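Local structure of putative acyl-CoA thioester hydrolase HI0827 (Haemophilus influenzae, 1YLI) at residues Arg10-Val15 / Cys79-Cys84; Lys95-Val100 / Val114-Phe119; Gly88-Lys93 / Thr120-Asp125. The protein probably hydrolyses the thioester bond of acyl-coenzyme A substrates of broad range, acting as a hexamer of hotdog-fold subunits that bind coenzyme A. One frame throughout, in Å; residues are numbered along the deposited sequence.

Contact 1. Residues Arg10-Val15 / Cys79-Cys84; sequences RQSKGV and CCYGQC
Ser12 sits over one face of the Tyr81 ring: its CB stands 3.9 Å from the ring centroid and only 4° off the ring normal, a CH-pi contact centred on the ring. The hydroxyl stays over the same face, displaced toward the phenol end, where OG approaches CE2 and CZ. At the edge, near the ring plane, the carbonyl oxygen of Gly14 lies 3.8 Å from Tyr81 CD2. Tyr81 CG is anti to its own carbonyl carbon (chi1 -73°), and this swings the ring across the incoming 10-15 chain, so that one face is turned to Ser12; on the way Tyr81 CB passes 3.3 Å from Lys13 O.

The second flat group is the amide of Gln83. It lies against the start of the Lys13 side chain, with Gln83 NE2 3.5 Å from Lys13 CB, while Gln83 CG packs on Gly14 CA. A water accepts from Gln83 NE2 and lies within hydrogen-bonding distance of Lys13 O. Gly14 CA comes within 3.1 Å of Gly82 O, a CA-H...O contact.

Just beyond, the chain enters the sheet. Val15 and Gly82 form an antiparallel hydrogen-bonded pair, Val15 N to Gly82 O and Gly82 N to Val15 O, each 2.9 Å, and the CG2 branch of Val15 rests near Gly82 O.

Strand 15-21 thus begins here as an outermost strand of the hotdog sheet within this chain, laid along strand 77-87. The other edge of 77-87 bonds to strand 91-101, whose Trp99 meets the Tyr81 ring nearly at right angles and also touches Ser12. Cys80, pointing away from the 10-15 segment, faces Gln41 of the long helix 35-54.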
loop_
_atom_site.group_PDB
_atom_site.type_symbol
_atom_site.label_atom_id
_atom_site.label_comp_id
_atom_site.label_asym_id
_atom_site.label_seq_id
_atom_site.Cartn_x
_atom_site.Cartn_y
_atom_site.Cartn_z
ATOM N N ARG B 10 -15.013 -13.874 -29.389
ATOM C CA ARG B 10 -14.199 -12.648 -29.451
ATOM C C ARG B 10 -12.790 -12.988 -28.981
ATOM O O ARG B 10 -12.632 -13.822 -28.112
ATOM C CB ARG B 10 -14.767 -11.548 -28.540
ATOM C CG ARG B 10 -14.049 -10.225 -28.611
ATOM C CD ARG B 10 -14.559 -9.275 -27.540
ATOM N NE ARG B 10 -13.863 -7.996 -27.596
ATOM C CZ ARG B 10 -14.260 -6.884 -26.975
ATOM N NH1 ARG B 10 -15.350 -6.899 -26.204
ATOM N NH2 ARG B 10 -13.544 -5.756 -27.107
ATOM N N GLN B 11 -11.782 -12.346 -29.561
ATOM C CA GLN B 11 -10.375 -12.554 -29.179
ATOM C C GLN B 11 -9.776 -11.198 -28.840
ATOM O O GLN B 11 -10.199 -10.190 -29.396
ATOM C CB GLN B 11 -9.569 -13.199 -30.324
ATOM C CG GLN B 11 -10.204 -14.453 -30.966
ATOM C CD GLN B 11 -9.479 -14.879 -32.248
ATOM O OE1 GLN B 11 -8.354 -14.432 -32.504
ATOM N NE2 GLN B 11 -10.121 -15.732 -33.061
ATOM N N SER B 12 -8.818 -11.170 -27.914
ATOM C CA SER B 12 -8.112 -9.919 -27.557
ATOM C C SER B 12 -7.411 -9.298 -28.759
ATOM O O SER B 12 -6.911 -10.013 -29.617
ATOM C CB SER B 12 -7.105 -10.159 -26.447
ATOM O OG SER B 12 -6.241 -11.213 -26.803
ATOM N N LYS B 13 -7.423 -7.977 -28.841
ATOM C CA LYS B 13 -6.747 -7.265 -29.909
ATOM C C LYS B 13 -5.617 -6.431 -29.330
ATOM O O LYS B 13 -5.760 -5.839 -28.246
ATOM C CB LYS B 13 -7.731 -6.340 -30.634
ATOM C CG LYS B 13 -8.597 -7.035 -31.663
ATOM C CD LYS B 13 -9.510 -5.993 -32.389
ATOM C CE LYS B 13 -10.747 -6.636 -33.084
ATOM N NZ LYS B 13 -11.965 -6.838 -32.180
ATOM N N GLY B 14 -4.494 -6.361 -30.046
ATOM C CA GLY B 14 -3.363 -5.541 -29.580
ATOM C C GLY B 14 -2.283 -6.296 -28.811
ATOM O O GLY B 14 -2.221 -7.534 -28.854
ATOM N N VAL B 15 -1.421 -5.533 -28.132
ATOM C CA VAL B 15 -0.304 -6.125 -27.366
ATOM C C VAL B 15 -0.618 -6.128 -25.903
ATOM O O VAL B 15 -1.252 -5.208 -25.427
ATOM C CB VAL B 15 1.049 -5.351 -27.516
ATOM C CG1 VAL B 15 1.617 -5.691 -28.754
ATOM C CG2 VAL B 15 0.876 -3.836 -27.404
ATOM N N CYS B 79 -5.801 -8.564 -17.500
ATOM C CA CYS B 79 -4.905 -8.221 -18.586
ATOM C C CYS B 79 -5.404 -6.992 -19.351
ATOM O O CYS B 79 -6.587 -6.912 -19.724
ATOM C CB CYS B 79 -4.812 -9.378 -19.603
ATOM S SG CYS B 79 -4.156 -10.898 -18.916
ATOM N N CYS B 80 -4.486 -6.076 -19.645
ATOM C CA CYS B 80 -4.820 -4.908 -20.457
ATOM C C CYS B 80 -4.049 -5.093 -21.739
ATOM O O CYS B 80 -2.843 -5.270 -21.699
ATOM C CB CYS B 80 -4.371 -3.625 -19.784
ATOM S SG CYS B 80 -5.367 -3.220 -18.308
ATOM N N TYR B 81 -4.771 -5.052 -22.850
ATOM C CA TYR B 81 -4.206 -5.088 -24.199
ATOM C C TYR B 81 -4.376 -3.738 -24.884
ATOM O O TYR B 81 -5.404 -3.132 -24.742
ATOM C CB TYR B 81 -4.914 -6.163 -25.030
ATOM C CG TYR B 81 -4.531 -7.565 -24.649
ATOM C CD1 TYR B 81 -5.148 -8.197 -23.569
ATOM C CD2 TYR B 81 -3.569 -8.279 -25.388
ATOM C CE1 TYR B 81 -4.796 -9.498 -23.195
ATOM C CE2 TYR B 81 -3.210 -9.605 -25.030
ATOM C CZ TYR B 81 -3.831 -10.186 -23.904
ATOM O OH TYR B 81 -3.538 -11.482 -23.494
ATOM N N GLY B 82 -3.384 -3.297 -25.667
ATOM C CA GLY B 82 -3.423 -1.975 -26.297
ATOM C C GLY B 82 -3.212 -2.034 -27.804
ATOM O O GLY B 82 -2.412 -2.845 -28.294
ATOM N N GLN B 83 -3.923 -1.177 -28.537
ATOM C CA GLN B 83 -3.653 -0.957 -29.971
ATOM C C GLN B 83 -3.603 0.525 -30.197
ATOM O O GLN B 83 -4.518 1.237 -29.791
ATOM C CB GLN B 83 -4.765 -1.473 -30.881
ATOM C CG GLN B 83 -5.338 -2.838 -30.622
ATOM C CD GLN B 83 -6.779 -2.886 -31.126
ATOM O OE1 GLN B 83 -7.002 -2.912 -32.332
ATOM N NE2 GLN B 83 -7.771 -2.867 -30.180
ATOM N N CYS B 84 -2.558 1.007 -30.844
ATOM C CA CYS B 84 -2.516 2.415 -31.187
ATOM C C CYS B 84 -3.399 2.657 -32.424
ATOM O O CYS B 84 -3.244 1.985 -33.458
ATOM C CB CYS B 84 -1.082 2.857 -31.409
ATOM S SG CYS B 84 -1.008 4.550 -32.015
HETATM O O HOH W 1 -6.586 -3.273 -27.601
#

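Contact 2. Residues Lys95-Val100 / Val114-Phe119; sequences KVEVWV and VTDAVF
Val98 and Thr115 mesh methyl to methyl, CG2 against CG2 at 3.9 Å. Thr115 OG1 lies anti to the backbone N (chi1 -164°), which turns the methyl to Val98 and leaves the hydroxyl to bond Asn67 O. On the same face, Val96 pushes CG2 to 3.9 Å from Phe119 CD1, reaching the ring obliquely, while between Thr115 and Phe119 the small Ala117 packs on Met66 of strand 58-67. Further along, Val100 CG2 and Val114 CG2 are squeezed to 3.3 Å, tighter than usual van der Waals contact; Val114 also touches coenzyme A.

These residues belong to a beta hairpin in the antiparallel hotdog sheet, whose strands 91-101 and 111-123 run at 164° here. Val98, Thr115 and Phe119 pack on Met42 of the central helix 35-54, and Phe119 reaches Met39 of the second subunit. Backbone bonds tie Val96 to Ala117 in both directions, and Val98 N to Thr115 O.

The opposite face is more polar. The extended Lys95 chain crosses Val118 at about a right angle, its CB 3.8 Å from Val118 CG2, then runs on past Asp116. There Lys95 CE touches Asp116 OD1, but NZ stays beyond salt-bridge range and reaches Asp116 OD2 through a water. Glu97 and Asp116 lie side by side, and Arg10 bridges both carboxylates. Trp99 NE1 gives Glu97 OE1 a nearly straight bond of 3.0 Å, from above the carboxylate plane; the same OE1 also accepts from Lys13 N.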
loop_
_atom_site.group_PDB
_atom_site.type_symbol
_atom_site.label_atom_id
_atom_site.label_comp_id
_atom_site.label_asym_id
_atom_site.label_seq_id
_atom_site.Cartn_x
_atom_site.Cartn_y
_atom_site.Cartn_z
ATOM N N LYS B 95 -6.416 2.267 -27.891
ATOM C CA LYS B 95 -7.541 1.452 -27.405
ATOM C C LYS B 95 -7.060 0.349 -26.457
ATOM O O LYS B 95 -6.179 -0.414 -26.805
ATOM C CB LYS B 95 -8.361 0.891 -28.563
ATOM C CG LYS B 95 -9.609 0.197 -28.130
ATOM C CD LYS B 95 -10.550 -0.054 -29.278
ATOM C CE LYS B 95 -11.907 -0.565 -28.761
ATOM N NZ LYS B 95 -12.754 -0.958 -29.946
ATOM N N VAL B 96 -7.651 0.286 -25.258
ATOM C CA VAL B 96 -7.289 -0.670 -24.227
ATOM C C VAL B 96 -8.486 -1.569 -24.008
ATOM O O VAL B 96 -9.617 -1.076 -23.821
ATOM C CB VAL B 96 -6.924 0.001 -22.878
ATOM C CG1 VAL B 96 -6.482 -1.094 -21.803
ATOM C CG2 VAL B 96 -5.808 1.079 -23.076
ATOM N N GLU B 97 -8.241 -2.874 -24.119
ATOM C CA GLU B 97 -9.242 -3.905 -23.811
ATOM C C GLU B 97 -8.789 -4.532 -22.519
ATOM O O GLU B 97 -7.584 -4.778 -22.350
ATOM C CB GLU B 97 -9.244 -4.992 -24.893
ATOM C CG GLU B 97 -9.912 -4.620 -26.195
ATOM C CD GLU B 97 -9.969 -5.775 -27.190
ATOM O OE1 GLU B 97 -9.254 -6.804 -27.006
ATOM O OE2 GLU B 97 -10.731 -5.642 -28.170
ATOM N N VAL B 98 -9.733 -4.786 -21.613
ATOM C CA VAL B 98 -9.446 -5.476 -20.351
ATOM C C VAL B 98 -10.012 -6.867 -20.433
ATOM O O VAL B 98 -11.211 -7.046 -20.673
ATOM C CB VAL B 98 -10.009 -4.718 -19.144
ATOM C CG1 VAL B 98 -9.689 -5.455 -17.781
ATOM C CG2 VAL B 98 -9.381 -3.371 -19.105
ATOM N N TRP B 99 -9.138 -7.860 -20.303
ATOM C CA TRP B 99 -9.515 -9.246 -20.293
ATOM C C TRP B 99 -9.226 -9.863 -18.924
ATOM O O TRP B 99 -8.225 -9.500 -18.254
ATOM C CB TRP B 99 -8.730 -10.007 -21.360
ATOM C CG TRP B 99 -9.240 -9.673 -22.734
ATOM C CD1 TRP B 99 -8.923 -8.585 -23.490
ATOM C CD2 TRP B 99 -10.173 -10.442 -23.491
ATOM N NE1 TRP B 99 -9.580 -8.656 -24.705
ATOM C CE2 TRP B 99 -10.386 -9.765 -24.702
ATOM C CE3 TRP B 99 -10.866 -11.641 -23.247
ATOM C CZ2 TRP B 99 -11.238 -10.250 -25.681
ATOM C CZ3 TRP B 99 -11.720 -12.121 -24.214
ATOM C CH2 TRP B 99 -11.889 -11.438 -25.422
ATOM N N VAL B 100 -10.075 -10.820 -18.531
ATOM C CA VAL B 100 -9.952 -11.501 -17.249
ATOM C C VAL B 100 -9.824 -12.994 -17.473
ATOM O O VAL B 100 -10.520 -13.562 -18.337
ATOM C CB VAL B 100 -11.197 -11.195 -16.364
ATOM C CG1 VAL B 100 -11.103 -11.880 -15.005
ATOM C CG2 VAL B 100 -11.284 -9.696 -16.140
ATOM N N VAL B 114 -14.068 -7.598 -19.937
ATOM C CA VAL B 114 -14.799 -6.753 -18.992
ATOM C C VAL B 114 -15.194 -5.422 -19.598
ATOM O O VAL B 114 -16.360 -5.001 -19.508
ATOM C CB VAL B 114 -13.923 -6.497 -17.748
ATOM C CG1 VAL B 114 -14.520 -5.460 -16.817
ATOM C CG2 VAL B 114 -13.805 -7.792 -17.029
ATOM N N THR B 115 -14.213 -4.774 -20.228
ATOM C CA THR B 115 -14.450 -3.465 -20.821
ATOM C C THR B 115 -13.405 -3.153 -21.883
ATOM O O THR B 115 -12.439 -3.882 -22.029
ATOM C CB THR B 115 -14.455 -2.357 -19.739
ATOM O OG1 THR B 115 -15.054 -1.176 -20.301
ATOM C CG2 THR B 115 -13.056 -2.050 -19.177
ATOM N N ASP B 116 -13.623 -2.081 -22.621
ATOM C CA ASP B 116 -12.565 -1.456 -23.432
ATOM C C ASP B 116 -12.846 0.034 -23.582
ATOM O O ASP B 116 -13.998 0.481 -23.402
ATOM C CB ASP B 116 -12.384 -2.129 -24.829
ATOM C CG ASP B 116 -13.658 -2.138 -25.690
ATOM O OD1 ASP B 116 -14.154 -1.063 -26.061
ATOM O OD2 ASP B 116 -14.139 -3.224 -26.078
ATOM N N ALA B 117 -11.816 0.794 -23.937
ATOM C CA ALA B 117 -12.009 2.229 -24.166
ATOM C C ALA B 117 -10.768 2.817 -24.777
ATOM O O ALA B 117 -9.651 2.362 -24.539
ATOM C CB ALA B 117 -12.346 2.971 -22.824
ATOM N N VAL B 118 -10.978 3.866 -25.535
ATOM C CA VAL B 118 -9.877 4.604 -26.133
ATOM C C VAL B 118 -9.431 5.724 -25.216
ATOM O O VAL B 118 -10.226 6.618 -24.831
ATOM C CB VAL B 118 -10.276 5.147 -27.526
ATOM C CG1 VAL B 118 -9.166 6.009 -28.140
ATOM C CG2 VAL B 118 -10.556 3.967 -28.460
ATOM N N PHE B 119 -8.137 5.702 -24.936
ATOM C CA PHE B 119 -7.489 6.761 -24.206
ATOM C C PHE B 119 -6.747 7.674 -25.165
ATOM O O PHE B 119 -6.081 7.188 -26.087
ATOM C CB PHE B 119 -6.496 6.158 -23.203
ATOM C CG PHE B 119 -7.152 5.562 -21.988
ATOM C CD1 PHE B 119 -7.798 4.330 -22.063
ATOM C CD2 PHE B 119 -7.134 6.225 -20.785
ATOM C CE1 PHE B 119 -8.433 3.782 -20.944
ATOM C CE2 PHE B 119 -7.743 5.679 -19.680
ATOM C CZ PHE B 119 -8.400 4.446 -19.761
HETATM O O HOH W 2 -15.022 -2.463 -29.044
#

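Contact 3. Residues Gly88-Lys93 / Thr120-Asp125; sequences GRSSIK and TFVAVD. With COA (coenzyme A), chain H.
Ser90 and Ser91 both carry OG in the position between backbone N and carbonyl carbon (chi1 68° and 75°), which sets each hydroxyl close to its own amide, and both groups point at the 3'-phosphate of coenzyme A. Ser90 N and OG bind O9A, the hydroxyl at 2.9 Å from that oxygen. Ser91 N and OG bind O8A, with Ser91 OG at 2.7 Å, and Arg89 N adds a weak bond to the same atom. The guanidinium of Arg89 stays farther off, with NH2 3.7 Å from O9A and as far from O2A of the diphosphate; Thr132 OG1 bonds NH1, and Ser130 OG bonds NH2 weakly.

Toward the other segment, Ser90 O accepts from Ala123 N at 2.8 Å, in an almost straight bond. Next come Ile92 and Phe121, a hydrogen-bonded antiparallel pair. Ile92 O also lies near the edge of the Phe121 ring, which packs on helix 35-54.

Val122 meets both protein and ligand. Its CG1 touches Ser90 OG, while CG2 rests 3.3 Å from ribose O4B. Next along the same face, Lys93 and Thr120 lie side by side; the lysine chain bends at its last torsion (-67°), bringing NZ to 2.8 Å from Thr120 OG1. The methyl of Thr120 is left facing adenine N3A at 3.9 Å.

Gly88 CA also lies close to O8A. Five hydrogen bonds from a short turn, one of them weak, grip two phosphate oxygens, and the nearby Arg89 would probably add electrostatic attraction. Such a site suits the 3'-phosphate that distinguishes coenzyme A from its dephospho form.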
loop_
_atom_site.group_PDB
_atom_site.type_symbol
_atom_site.label_atom_id
_atom_site.label_comp_id
_atom_site.label_asym_id
_atom_site.label_seq_id
_atom_site.Cartn_x
_atom_site.Cartn_y
_atom_site.Cartn_z
ATOM N N GLY B 88 -0.979 11.728 -33.880
ATOM C CA GLY B 88 -1.048 13.059 -34.469
ATOM C C GLY B 88 0.302 13.742 -34.304
ATOM O O GLY B 88 1.337 13.088 -34.385
ATOM N N ARG B 89 0.306 15.045 -34.044
ATOM C CA ARG B 89 1.564 15.781 -33.836
ATOM C C ARG B 89 2.138 15.422 -32.476
ATOM O O ARG B 89 3.281 14.979 -32.363
ATOM C CB ARG B 89 1.346 17.300 -33.925
ATOM C CG ARG B 89 2.667 18.067 -34.119
ATOM C CD ARG B 89 2.538 19.601 -33.975
ATOM N NE ARG B 89 1.721 19.967 -32.810
ATOM C CZ ARG B 89 2.132 20.003 -31.538
ATOM N NH1 ARG B 89 3.388 19.685 -31.199
ATOM N NH2 ARG B 89 1.268 20.359 -30.593
ATOM N N SER B 90 1.330 15.641 -31.441
ATOM C CA SER B 90 1.715 15.270 -30.082
ATOM C C SER B 90 0.745 14.292 -29.426
ATOM O O SER B 90 1.005 13.822 -28.335
ATOM C CB SER B 90 1.869 16.514 -29.216
ATOM O OG SER B 90 0.625 17.143 -28.990
ATOM N N SER B 91 -0.375 14.006 -30.076
ATOM C CA SER B 91 -1.380 13.138 -29.468
ATOM C C SER B 91 -1.269 11.687 -29.966
ATOM O O SER B 91 -0.834 11.422 -31.096
ATOM C CB SER B 91 -2.788 13.685 -29.719
ATOM O OG SER B 91 -3.142 13.419 -31.066
ATOM N N ILE B 92 -1.710 10.762 -29.128
ATOM C CA ILE B 92 -1.688 9.333 -29.431
ATOM C C ILE B 92 -2.947 8.688 -28.868
ATOM O O ILE B 92 -3.248 8.831 -27.687
ATOM C CB ILE B 92 -0.488 8.593 -28.773
ATOM C CG1 ILE B 92 0.829 9.270 -29.100
ATOM C CG2 ILE B 92 -0.402 7.147 -29.264
ATOM C CD1 ILE B 92 2.035 8.532 -28.496
ATOM N N LYS B 93 -3.683 7.996 -29.720
ATOM C CA LYS B 93 -4.902 7.347 -29.261
ATOM C C LYS B 93 -4.599 5.869 -29.098
ATOM O O LYS B 93 -4.105 5.233 -30.047
ATOM C CB LYS B 93 -6.044 7.592 -30.245
ATOM C CG LYS B 93 -6.602 8.991 -30.129
ATOM C CD LYS B 93 -7.777 9.189 -31.034
ATOM C CE LYS B 93 -8.340 10.591 -30.931
ATOM N NZ LYS B 93 -8.942 10.812 -29.580
ATOM N N THR B 120 -6.853 8.990 -24.936
ATOM C CA THR B 120 -6.030 9.950 -25.650
ATOM C C THR B 120 -4.936 10.495 -24.752
ATOM O O THR B 120 -5.223 11.094 -23.697
ATOM C CB THR B 120 -6.841 11.106 -26.204
ATOM O OG1 THR B 120 -7.912 10.554 -26.965
ATOM C CG2 THR B 120 -5.966 11.961 -27.140
ATOM N N PHE B 121 -3.691 10.262 -25.168
ATOM C CA PHE B 121 -2.530 10.741 -24.444
ATOM C C PHE B 121 -1.850 11.823 -25.265
ATOM O O PHE B 121 -1.999 11.877 -26.496
ATOM C CB PHE B 121 -1.517 9.630 -24.221
ATOM C CG PHE B 121 -2.042 8.452 -23.459
ATOM C CD1 PHE B 121 -2.024 8.447 -22.063
ATOM C CD2 PHE B 121 -2.501 7.316 -24.124
ATOM C CE1 PHE B 121 -2.480 7.352 -21.363
ATOM C CE2 PHE B 121 -2.958 6.200 -23.417
ATOM C CZ PHE B 121 -2.960 6.232 -22.033
ATOM N N VAL B 122 -1.097 12.690 -24.585
ATOM C CA VAL B 122 -0.369 13.775 -25.243
ATOM C C VAL B 122 1.085 13.703 -24.781
ATOM O O VAL B 122 1.353 13.581 -23.585
ATOM C CB VAL B 122 -0.961 15.166 -24.923
ATOM C CG1 VAL B 122 -0.075 16.283 -25.506
ATOM C CG2 VAL B 122 -2.364 15.323 -25.504
ATOM N N ALA B 123 2.008 13.771 -25.737
ATOM C CA ALA B 123 3.427 13.795 -25.454
ATOM C C ALA B 123 3.760 15.180 -24.916
ATOM O O ALA B 123 3.429 16.189 -25.553
ATOM C CB ALA B 123 4.238 13.473 -26.756
ATOM N N VAL B 124 4.383 15.237 -23.736
ATOM C CA VAL B 124 4.695 16.517 -23.093
ATOM C C VAL B 124 6.159 16.602 -22.737
ATOM O O VAL B 124 6.829 15.579 -22.672
ATOM C CB VAL B 124 3.872 16.754 -21.814
ATOM C CG1 VAL B 124 2.425 17.096 -22.167
ATOM C CG2 VAL B 124 3.948 15.563 -20.864
ATOM N N ASP B 125 6.658 17.815 -22.514
ATOM C CA ASP B 125 8.017 17.981 -22.009
ATOM C C ASP B 125 8.037 17.942 -20.466
ATOM O O ASP B 125 7.143 17.371 -19.857
ATOM C CB ASP B 125 8.699 19.224 -22.595
ATOM C CG ASP B 125 7.976 20.533 -22.262
ATOM O OD1 ASP B 125 7.187 20.614 -21.273
ATOM O OD2 ASP B 125 8.236 21.512 -23.003
HETATM N N1A COA H . -9.833 15.410 -26.372
HETATM C C2A COA H . -9.087 14.737 -27.322
HETATM N N3A COA H . -7.893 15.302 -27.751
HETATM C C4A COA H . -7.450 16.488 -27.223
HETATM C C5A COA H . -8.203 17.160 -26.269
HETATM C C6A COA H . -9.396 16.611 -25.839
HETATM N N6A COA H . -9.993 17.157 -24.780
HETATM N N7A COA H . -7.559 18.295 -25.910
HETATM C C8A COA H . -6.421 18.370 -26.634
HETATM N N9A COA H . -6.338 17.266 -27.447
HETATM C C1B COA H . -5.269 16.997 -28.399
HETATM C C2B COA H . -5.132 18.103 -29.446
HETATM O O2B COA H . -5.968 17.910 -30.559
HETATM C C3B COA H . -3.650 18.070 -29.788
HETATM O O3B COA H . -3.459 17.124 -30.811
HETATM P P3B COA H . -2.268 17.028 -31.880
HETATM O O7A COA H . -2.741 17.768 -33.082
HETATM O O8A COA H . -2.093 15.579 -32.235
HETATM O O9A COA H . -0.950 17.569 -31.381
HETATM C C4B COA H . -3.015 17.591 -28.484
HETATM O O4B COA H . -4.066 17.060 -27.679
HETATM C C5B COA H . -2.309 18.729 -27.746
HETATM O O5B COA H . -3.214 19.814 -27.622
HETATM P P1A COA H . -2.697 21.323 -27.524
HETATM O O1A COA H . -3.823 22.244 -27.952
HETATM O O2A COA H . -1.457 21.540 -28.357
HETATM O O3A COA H . -2.338 21.576 -25.972
HETATM P P2A COA H . -3.510 21.910 -24.916
HETATM O O4A COA H . -4.836 21.497 -25.527
HETATM O O5A COA H . -3.509 23.350 -24.504
HETATM O O6A COA H . -3.187 20.972 -23.665
HETATM C CBP COA H . -2.139 19.341 -22.402
HETATM C CCP COA H . -2.698 19.654 -23.778
HETATM C CDP COA H . -1.808 17.867 -22.339
HETATM C CEP COA H . -0.822 20.098 -22.251
HETATM C CAP COA H . -3.158 19.755 -21.302
HETATM O OAP COA H . -4.528 19.566 -21.635
HETATM C C9P COA H . -2.868 19.252 -19.903
HETATM O O9P COA H . -1.609 19.476 -19.330
HETATM N N8P COA H . -3.827 18.615 -19.247
HETATM C C7P COA H . -3.539 17.860 -18.034
HETATM C C6P COA H . -3.221 16.419 -18.370
HETATM C C5P COA H . -3.039 15.601 -17.117
HETATM O O5P COA H . -2.170 15.902 -16.281
HETATM N N4P COA H . -3.867 14.547 -17.010
HETATM C C3P COA H . -3.822 13.536 -15.972
HETATM C C2P COA H . -4.297 14.003 -14.594
HETATM S S1P COA H . -5.171 15.585 -14.599
#

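Overall arrangement
All three contacts belong to one antiparallel sheet. Contacts 1 and 2 are neighbours, centres 8 Å apart, joined by the salt bridge from Arg10 NH2 to Asp116 OD2 (2.8 Å) and by Ser12 CB packing on Trp99 NE1 (3.4 Å). Contact 3 lies about 19 Å from contact 2, centre to centre, at the far end of the same pair of strands, so contact 2 is nested within the loop that contact 3 closes. Contacts 1 and 3 meet through Cys84 SG and Ile92 CG2, 3.8 Å apart. Contacts 2 and 3 serve two different coenzyme A pockets, through Val114 and the 88-91 turn, whereas the Cys80 side chain (contact 1) stays about 11 Å from bound coenzyme A.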